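Local coordinates for protein cellulase (Uncultured bacterium, PDB 3WX5) that probably hydrolyses internal beta-1,4-glucosidic bonds of cellulose as a family 12 endoglucanase, at residues Ser92-Arg97 with Trp214-Val219; Glu99-Leu104 with Val239-Arg244. All coordinates share one frame; numbering follows the deposited sequence.

In the fold
Interaction 1 (S92-R97 with W214-V219) and interaction 2 (E99-L104 with V239-R244) have centres about 9 Å apart, on the same side of the chain's centre. Interaction 1 belongs to one sheet and interaction 2 to the other. Strand 96-97 pairs with strand 215-225, and strand 101-111, next in the chain, pairs with strand 233-243, which follows 215-225. The two contacts therefore cross in sequence. Each brings together parts more than 110 residues apart. The sheets pack together where L96 meets I101 and L216 meets L104. L94, in the loop before strand 96-97, adds a contact with L241. The two pairings thus build both layers of the beta-sandwich and bring the C-terminal strand into its packing.

Interaction 1 (Ser92-Arg97 with Trp214-Val219); sequences SGLPLR and WYLHAV
The Y215 ring carries the aliphatic part of R97 on one face. CG of R97 stands 4.0 Å from the ring centroid in a CH-pi contact, displaced toward the rim. Further out the relation is reversed. Y215 OH sits 3.4 Å from R97 CZ, over the centre of one guanidinium face. The two planes are 17° apart, but it is the hydroxyl and not the ring centre that covers the guanidinium. The R97 chain is extended from CG to NE, which carries it past the ring to the hydroxyl. R97 NE is hydrogen-bonded to the backbone O of T213, just before W214, which holds the guanidinium beside the hydroxyl. An alanine in place of R97 would keep CB near Y215 CE1 but would probably leave the Y215 face without its CG contact, the hydroxyl without the guanidinium against it, and T213 O without its side-chain donor.

The H217 ring is met obliquely by P95, whose CB lies 3.5 Å from H217 ND1. P95 follows a cis peptide bond. Its CB also touches Y215 CB, and its CA makes a CA-H...O contact with L216 O. With CG anti to the carbonyl carbon (chi1 -55°), the branch point of L94 lies near L216 O and its two methyls diverge over the other strand. CD2 meets L216 CD2 at 4.0 Å, and CD1 lies 3.6 Å from H217 O.

Between these side chains the backbones pair. L96 N donates to L216 O at 3.2 Å, and L216 N donates to L96 O at 2.9 Å. L96 and L216 are thus a hydrogen-bonded antiparallel pair, with both side chains facing the second sheet. The short strand 96-97 pairs in this way with the start of strand 215-225, in one sheet of the beta-sandwich (jelly-roll) fold of family 12 glycoside hydrolases.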
# COMPACT_ATOMS: atom_id res chain seq x y z
N SER A 92 -8.95 13.98 3.89
CA SER A 92 -8.44 13.09 2.82
C SER A 92 -9.34 13.05 1.59
O SER A 92 -8.88 12.73 0.48
CB SER A 92 -8.25 11.67 3.35
OG SER A 92 -9.51 11.04 3.52
N GLY A 93 -10.61 13.40 1.78
CA GLY A 93 -11.62 13.22 0.74
C GLY A 93 -12.12 11.78 0.62
O GLY A 93 -12.92 11.47 -0.27
N LEU A 94 -11.63 10.90 1.49
CA LEU A 94 -12.13 9.53 1.56
C LEU A 94 -12.88 9.29 2.87
O LEU A 94 -12.65 10.01 3.85
CB LEU A 94 -10.97 8.52 1.40
CG LEU A 94 -10.10 8.68 0.15
CD1 LEU A 94 -8.82 7.81 0.32
CD2 LEU A 94 -10.86 8.26 -1.11
N PRO A 95 -13.75 8.27 2.92
CA PRO A 95 -13.98 7.34 1.82
C PRO A 95 -14.87 7.96 0.72
O PRO A 95 -15.62 8.90 0.97
CB PRO A 95 -14.68 6.15 2.49
CG PRO A 95 -15.35 6.73 3.67
CD PRO A 95 -14.42 7.83 4.16
N LEU A 96 -14.72 7.45 -0.49
CA LEU A 96 -15.42 7.96 -1.65
C LEU A 96 -15.77 6.76 -2.51
O LEU A 96 -14.93 5.87 -2.70
CB LEU A 96 -14.52 8.89 -2.45
CG LEU A 96 -15.13 9.48 -3.72
CD1 LEU A 96 -16.28 10.45 -3.36
CD2 LEU A 96 -14.06 10.22 -4.53
N ARG A 97 -17.00 6.73 -3.02
CA ARG A 97 -17.43 5.57 -3.79
C ARG A 97 -16.60 5.44 -5.05
O ARG A 97 -16.28 6.44 -5.70
CB ARG A 97 -18.91 5.72 -4.16
CG ARG A 97 -19.70 4.57 -3.68
CD ARG A 97 -21.19 4.82 -3.70
NE ARG A 97 -21.85 3.75 -2.97
CZ ARG A 97 -23.07 3.86 -2.47
NH1 ARG A 97 -23.74 4.99 -2.67
NH2 ARG A 97 -23.62 2.86 -1.79
N TRP A 214 -18.75 0.11 -4.05
CA TRP A 214 -17.91 0.05 -2.84
C TRP A 214 -17.15 1.37 -2.68
O TRP A 214 -16.91 2.06 -3.67
CB TRP A 214 -16.92 -1.12 -2.93
CG TRP A 214 -17.59 -2.47 -2.79
CD1 TRP A 214 -18.89 -2.72 -2.46
CD2 TRP A 214 -16.99 -3.75 -3.06
NE1 TRP A 214 -19.13 -4.09 -2.48
CE2 TRP A 214 -17.98 -4.73 -2.85
CE3 TRP A 214 -15.70 -4.15 -3.45
CZ2 TRP A 214 -17.73 -6.10 -3.01
CZ3 TRP A 214 -15.45 -5.49 -3.60
CH2 TRP A 214 -16.44 -6.46 -3.35
N TYR A 215 -16.79 1.72 -1.45
CA TYR A 215 -15.97 2.89 -1.17
C TYR A 215 -14.49 2.53 -1.19
O TYR A 215 -14.11 1.55 -0.58
CB TYR A 215 -16.28 3.39 0.22
CG TYR A 215 -17.68 3.92 0.28
CD1 TYR A 215 -17.96 5.23 -0.16
CD2 TYR A 215 -18.73 3.11 0.65
CE1 TYR A 215 -19.26 5.72 -0.15
CE2 TYR A 215 -20.04 3.58 0.64
CZ TYR A 215 -20.29 4.88 0.23
OH TYR A 215 -21.58 5.35 0.22
N LEU A 216 -13.68 3.40 -1.79
CA LEU A 216 -12.25 3.48 -1.52
C LEU A 216 -12.01 4.14 -0.18
O LEU A 216 -12.47 5.26 0.04
CB LEU A 216 -11.56 4.27 -2.63
CG LEU A 216 -10.07 4.58 -2.42
CD1 LEU A 216 -9.25 3.27 -2.28
CD2 LEU A 216 -9.54 5.46 -3.59
N HIS A 217 -11.35 3.43 0.74
CA HIS A 217 -11.09 3.98 2.08
C HIS A 217 -9.70 4.56 2.25
O HIS A 217 -9.52 5.53 2.99
CB HIS A 217 -11.29 2.89 3.14
CG HIS A 217 -12.73 2.55 3.34
ND1 HIS A 217 -13.56 3.32 4.13
CD2 HIS A 217 -13.51 1.61 2.76
CE1 HIS A 217 -14.77 2.78 4.13
NE2 HIS A 217 -14.77 1.76 3.29
N ALA A 218 -8.71 3.94 1.61
CA ALA A 218 -7.32 4.28 1.91
C ALA A 218 -6.45 3.99 0.72
O ALA A 218 -6.61 2.96 0.10
CB ALA A 218 -6.82 3.44 3.11
N VAL A 219 -5.49 4.87 0.48
CA VAL A 219 -4.46 4.64 -0.53
C VAL A 219 -3.13 4.63 0.23
O VAL A 219 -2.72 5.68 0.77
CB VAL A 219 -4.44 5.79 -1.57
CG1 VAL A 219 -3.33 5.56 -2.62
CG2 VAL A 219 -5.81 5.88 -2.27

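Interaction 2 (Glu99-Leu104 with Val239-Arg244); sequences EAISRL and VTLTAR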
# COMPACT_ATOMS: atom_id res chain seq x y z
N GLU A 99 -17.50 4.61 -8.00
CA GLU A 99 -18.16 5.20 -9.18
C GLU A 99 -18.11 6.75 -9.12
O GLU A 99 -18.34 7.43 -10.12
CB GLU A 99 -19.62 4.71 -9.24
CG GLU A 99 -20.43 5.13 -8.03
CD GLU A 99 -21.89 4.63 -8.03
OE1 GLU A 99 -22.41 4.21 -9.10
OE2 GLU A 99 -22.51 4.69 -6.96
N ALA A 100 -17.80 7.29 -7.94
CA ALA A 100 -17.75 8.73 -7.69
C ALA A 100 -16.30 9.28 -7.70
O ALA A 100 -16.06 10.44 -7.42
CB ALA A 100 -18.42 9.04 -6.36
N ILE A 101 -15.34 8.44 -8.07
CA ILE A 101 -13.97 8.93 -8.26
C ILE A 101 -13.80 9.40 -9.71
O ILE A 101 -14.09 8.64 -10.63
CB ILE A 101 -12.94 7.81 -8.00
CG1 ILE A 101 -13.05 7.29 -6.56
CG2 ILE A 101 -11.51 8.30 -8.32
CD1 ILE A 101 -12.17 6.05 -6.28
N SER A 102 -13.30 10.62 -9.92
CA SER A 102 -12.94 11.06 -11.29
C SER A 102 -11.50 10.74 -11.65
O SER A 102 -11.24 10.18 -12.71
CB SER A 102 -13.21 12.55 -11.54
OG SER A 102 -12.47 13.36 -10.65
N ARG A 103 -10.57 11.07 -10.76
CA ARG A 103 -9.13 10.85 -11.00
C ARG A 103 -8.43 10.44 -9.72
O ARG A 103 -8.72 10.97 -8.64
CB ARG A 103 -8.46 12.11 -11.55
CG ARG A 103 -8.79 12.42 -13.02
CD ARG A 103 -8.20 13.79 -13.46
NE ARG A 103 -9.06 14.93 -13.10
CZ ARG A 103 -8.78 16.21 -13.32
NH1 ARG A 103 -7.63 16.57 -13.88
NH2 ARG A 103 -9.63 17.16 -12.94
N LEU A 104 -7.36 9.67 -9.87
CA LEU A 104 -6.54 9.30 -8.73
C LEU A 104 -5.14 8.96 -9.18
O LEU A 104 -4.94 8.04 -9.96
CB LEU A 104 -7.16 8.11 -8.01
CG LEU A 104 -6.37 7.66 -6.78
CD1 LEU A 104 -6.27 8.80 -5.70
CD2 LEU A 104 -6.99 6.36 -6.17
N VAL A 239 -0.31 11.73 -3.01
CA VAL A 239 -1.53 11.21 -3.64
C VAL A 239 -2.40 12.37 -4.04
O VAL A 239 -2.49 13.34 -3.29
CB VAL A 239 -2.33 10.33 -2.67
CG1 VAL A 239 -3.66 9.94 -3.34
CG2 VAL A 239 -1.51 9.09 -2.29
N THR A 240 -2.96 12.32 -5.25
CA THR A 240 -3.90 13.37 -5.68
C THR A 240 -5.23 12.75 -6.09
O THR A 240 -5.30 11.94 -7.03
CB THR A 240 -3.35 14.22 -6.85
OG1 THR A 240 -2.11 14.82 -6.47
CG2 THR A 240 -4.36 15.37 -7.18
N LEU A 241 -6.28 13.10 -5.37
CA LEU A 241 -7.60 12.52 -5.59
C LEU A 241 -8.56 13.60 -6.10
O LEU A 241 -8.66 14.68 -5.51
CB LEU A 241 -8.14 11.92 -4.29
CG LEU A 241 -9.64 11.57 -4.20
CD1 LEU A 241 -10.00 10.39 -5.14
CD2 LEU A 241 -10.04 11.24 -2.76
N THR A 242 -9.34 13.25 -7.11
CA THR A 242 -10.41 14.12 -7.59
C THR A 242 -11.73 13.39 -7.63
O THR A 242 -11.84 12.33 -8.25
CB THR A 242 -10.09 14.67 -9.00
OG1 THR A 242 -8.72 15.11 -9.03
CG2 THR A 242 -11.00 15.84 -9.30
N ALA A 243 -12.75 13.99 -7.04
CA ALA A 243 -14.09 13.39 -7.02
C ALA A 243 -14.87 13.88 -8.24
O ALA A 243 -14.64 15.01 -8.72
CB ALA A 243 -14.83 13.80 -5.72
N ARG A 244 -15.82 13.08 -8.71
CA ARG A 244 -16.70 13.49 -9.82
C ARG A 244 -17.62 14.65 -9.35
O ARG A 244 -17.92 14.73 -8.15
CB ARG A 244 -17.56 12.33 -10.28
CG ARG A 244 -16.79 11.20 -10.95
CD ARG A 244 -17.73 10.22 -11.65
NE ARG A 244 -16.99 9.05 -12.13
CZ ARG A 244 -16.30 9.00 -13.26
NH1 ARG A 244 -16.32 10.02 -14.14
NH2 ARG A 244 -15.69 7.85 -13.60
O HOH W 1 -18.07 12.61 -6.35
O HOH W 2 -15.46 5.94 -11.35
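R244 lays its guanidinium over the backbone of I101 and S102, with I101 O and S102 CA on one face. Its NE donates to E99 O at 2.9 Å, from above the carbonyl plane. The chain runs extended from CG to NE to get there. A water links R244 NH2 to I101 O. The backbone of R244 is held as well: its N donates almost straight to A100 O (176°), and a second water bridges A100 O and R244 O. The last residue of the chain is thus gripped through both backbone and side chain.

T242 O takes three hydrogen bonds: from S102 N at 2.8 Å, from R103 N at 3.1 Å and from S102 OG at 2.7 Å. The hydroxyl comes from above the carbonyl plane. With OG between the backbone N and carbonyl carbon of S102 (chi1 60°), it reaches the same oxygen as the residue's own N-H. In return T242 N donates to R103 O. The R103 and T242 side chains run side by side.

On the other face, L104 CD1 packs on V239 CG1 at 3.7 Å and on L241 CB. The I101 and L241 side chains cross at about a right angle, with I101 CG2 touching L241 CD1. This apolar face turns toward L216 and V219 of the second sheet. With S102 and R103 both opposite T242, the pairing is a classic beta bulge in an antiparallel sheet of the beta-sandwich.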